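Local coordinates for oligopeptide-binding protein AppA (Bacillus subtilis, PDB 1XOC) that binds oligopeptides such as tetra- and pentapeptides, but not tripeptides, for an ABC-type permease that can replace the Opp system in sporulation and competence, at residues Y123-S128 with F139-K144. Numbering follows the deposited sequence.
Sequences YEMLKS and FKLKYK. With ZN (zinc ion), chain Q.
Lys127 and Ser128 both direct their backbone N-H groups at the carbonyl O of Lys140, which identifies a classic beta bulge in the hairpin of strands 126-133 and 136-141. The Lys127 N to Lys140 O distance is 2.8 Å. The Ser128 N bond to the same oxygen is longer, 3.2 Å. Lys140 N returns a nearly straight bond (175° at the hydrogen) to Ser128 O. Beyond the bulge, Lys142 N donates to Met125 O at 2.8 Å.

The side chain of Lys140 can be followed outward from CB, 3.6 Å from Ser128 OG. CG stays near the same hydroxyl, and CD comes closest, 3.5 Å from Ser128 OG. Chi3 (86°) then turns CE out of the extended line, and NZ binds a zinc ion at 2.3 Å. At the other end, Tyr143 CE1 sits 3.7 Å from Met125 CB, while Met125 CG lies beside Leu141 CD2. An alanine at Tyr143 would probably uncover this flank of Met125, whose CA and CB would lose their ring contacts. Phe148 of helix 147-155 covers Met125, Leu126 and Leu141 together.

Zinc coordination through NZ requires a lone pair, so Lys140 is probably neutral here, a state to which the like charge of Lys127 NZ, 6.3 Å from Lys140 NZ, may contribute slightly.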
loop_
_atom_site.group_PDB
_atom_site.type_symbol
_atom_site.label_atom_id
_atom_site.label_comp_id
_atom_site.label_asym_id
_atom_site.label_seq_id
_atom_site.Cartn_x
_atom_site.Cartn_y
_atom_site.Cartn_z
ATOM N N TYR A 123 8.048 -13.860 1.069
ATOM C CA TYR A 123 9.228 -14.703 1.298
ATOM C C TYR A 123 8.935 -16.187 1.227
ATOM O O TYR A 123 9.863 -16.996 1.290
ATOM C CB TYR A 123 9.934 -14.356 2.642
ATOM C CG TYR A 123 10.186 -12.868 2.772
ATOM C CD1 TYR A 123 9.268 -12.052 3.425
ATOM C CD2 TYR A 123 11.280 -12.243 2.114
ATOM C CE1 TYR A 123 9.442 -10.691 3.513
ATOM C CE2 TYR A 123 11.449 -10.853 2.185
ATOM C CZ TYR A 123 10.519 -10.089 2.900
ATOM O OH TYR A 123 10.669 -8.708 2.945
ATOM N N GLU A 124 7.669 -16.571 1.091
ATOM C CA GLU A 124 7.360 -17.998 1.203
ATOM C C GLU A 124 7.911 -18.887 0.079
ATOM O O GLU A 124 7.939 -20.116 0.209
ATOM C CB GLU A 124 5.883 -18.246 1.406
ATOM C CG GLU A 124 4.994 -17.707 0.381
ATOM C CD GLU A 124 3.552 -18.140 0.638
ATOM O OE1 GLU A 124 3.322 -18.765 1.699
ATOM O OE2 GLU A 124 2.663 -17.892 -0.199
ATOM N N MET A 125 8.314 -18.272 -1.018
ATOM C CA MET A 125 8.969 -19.019 -2.076
ATOM C C MET A 125 10.426 -19.359 -1.735
ATOM O O MET A 125 11.002 -20.186 -2.421
ATOM C CB MET A 125 8.904 -18.275 -3.414
ATOM C CG MET A 125 9.877 -17.113 -3.577
ATOM S SD MET A 125 9.483 -15.725 -2.487
ATOM C CE MET A 125 8.057 -15.056 -3.275
ATOM N N LEU A 126 11.009 -18.738 -0.708
ATOM C CA LEU A 126 12.414 -18.970 -0.370
ATOM C C LEU A 126 12.616 -20.237 0.420
ATOM O O LEU A 126 11.915 -20.498 1.404
ATOM C CB LEU A 126 12.999 -17.812 0.452
ATOM C CG LEU A 126 13.344 -16.571 -0.308
ATOM C CD1 LEU A 126 13.850 -15.496 0.666
ATOM C CD2 LEU A 126 14.406 -16.887 -1.392
ATOM N N LYS A 127 13.598 -21.016 -0.001
ATOM C CA LYS A 127 14.054 -22.167 0.748
ATOM C C LYS A 127 15.154 -21.751 1.721
ATOM O O LYS A 127 15.146 -22.151 2.896
ATOM C CB LYS A 127 14.606 -23.200 -0.201
ATOM C CG LYS A 127 15.019 -24.484 0.470
ATOM C CD LYS A 127 15.737 -25.353 -0.526
ATOM C CE LYS A 127 14.783 -25.919 -1.546
ATOM N NZ LYS A 127 15.462 -26.959 -2.390
ATOM N N SER A 128 16.125 -20.986 1.215
ATOM C CA SER A 128 17.258 -20.560 2.031
ATOM C C SER A 128 17.956 -19.352 1.447
ATOM O O SER A 128 17.794 -19.030 0.274
ATOM C CB SER A 128 18.289 -21.680 2.157
ATOM O OG SER A 128 18.788 -22.048 0.886
ATOM N N PHE A 139 20.384 -16.757 -3.032
ATOM C CA PHE A 139 19.010 -17.058 -2.702
ATOM C C PHE A 139 18.562 -18.294 -3.424
ATOM O O PHE A 139 18.741 -18.395 -4.659
ATOM C CB PHE A 139 18.109 -15.907 -3.114
ATOM C CG PHE A 139 18.358 -14.620 -2.360
ATOM C CD1 PHE A 139 19.171 -13.642 -2.870
ATOM C CD2 PHE A 139 17.735 -14.375 -1.167
ATOM C CE1 PHE A 139 19.352 -12.425 -2.164
ATOM C CE2 PHE A 139 17.914 -13.166 -0.492
ATOM C CZ PHE A 139 18.701 -12.203 -0.979
ATOM N N LYS A 140 17.988 -19.256 -2.694
ATOM C CA LYS A 140 17.482 -20.485 -3.279
ATOM C C LYS A 140 15.986 -20.585 -3.033
ATOM O O LYS A 140 15.532 -20.365 -1.911
ATOM C CB LYS A 140 18.172 -21.691 -2.660
ATOM C CG LYS A 140 19.692 -21.670 -2.909
ATOM C CD LYS A 140 20.471 -22.710 -2.125
ATOM C CE LYS A 140 20.530 -24.027 -2.829
ATOM N NZ LYS A 140 21.406 -24.930 -2.054
ATOM N N LEU A 141 15.247 -20.927 -4.088
ATOM C CA LEU A 141 13.799 -20.964 -4.029
ATOM C C LEU A 141 13.263 -22.397 -4.046
ATOM O O LEU A 141 13.853 -23.294 -4.641
ATOM C CB LEU A 141 13.162 -20.167 -5.160
ATOM C CG LEU A 141 13.203 -18.631 -5.116
ATOM C CD1 LEU A 141 14.631 -18.104 -5.218
ATOM C CD2 LEU A 141 12.329 -18.046 -6.260
ATOM N N LYS A 142 12.114 -22.572 -3.388
ATOM C CA LYS A 142 11.422 -23.860 -3.329
ATOM C C LYS A 142 10.666 -24.138 -4.624
ATOM O O LYS A 142 10.411 -25.285 -4.957
ATOM C CB LYS A 142 10.388 -23.870 -2.195
ATOM C CG LYS A 142 10.850 -23.545 -0.802
ATOM C CD LYS A 142 9.622 -23.490 0.128
ATOM C CE LYS A 142 9.908 -22.898 1.488
ATOM N NZ LYS A 142 8.911 -23.398 2.504
ATOM N N TYR A 143 10.232 -23.068 -5.290
ATOM C CA TYR A 143 9.516 -23.139 -6.569
ATOM C C TYR A 143 9.646 -21.765 -7.241
ATOM O O TYR A 143 9.978 -20.794 -6.583
ATOM C CB TYR A 143 8.015 -23.485 -6.351
ATOM C CG TYR A 143 7.347 -22.615 -5.305
ATOM C CD1 TYR A 143 6.864 -21.353 -5.628
ATOM C CD2 TYR A 143 7.242 -23.045 -3.982
ATOM C CE1 TYR A 143 6.270 -20.552 -4.666
ATOM C CE2 TYR A 143 6.655 -22.240 -3.006
ATOM C CZ TYR A 143 6.168 -21.015 -3.364
ATOM O OH TYR A 143 5.600 -20.196 -2.413
ATOM N N LYS A 144 9.369 -21.698 -8.542
ATOM C CA LYS A 144 9.494 -20.453 -9.290
ATOM C C LYS A 144 8.355 -19.510 -8.923
ATOM O O LYS A 144 7.197 -19.915 -8.849
ATOM C CB LYS A 144 9.502 -20.714 -10.789
ATOM C CG LYS A 144 10.733 -21.485 -11.243
ATOM C CD LYS A 144 10.778 -21.650 -12.746
ATOM C CE LYS A 144 11.859 -22.614 -13.138
ATOM N NZ LYS A 144 12.053 -22.607 -14.621
HETATM ZN ZN ZN Q . 22.058 -26.211 -0.254
#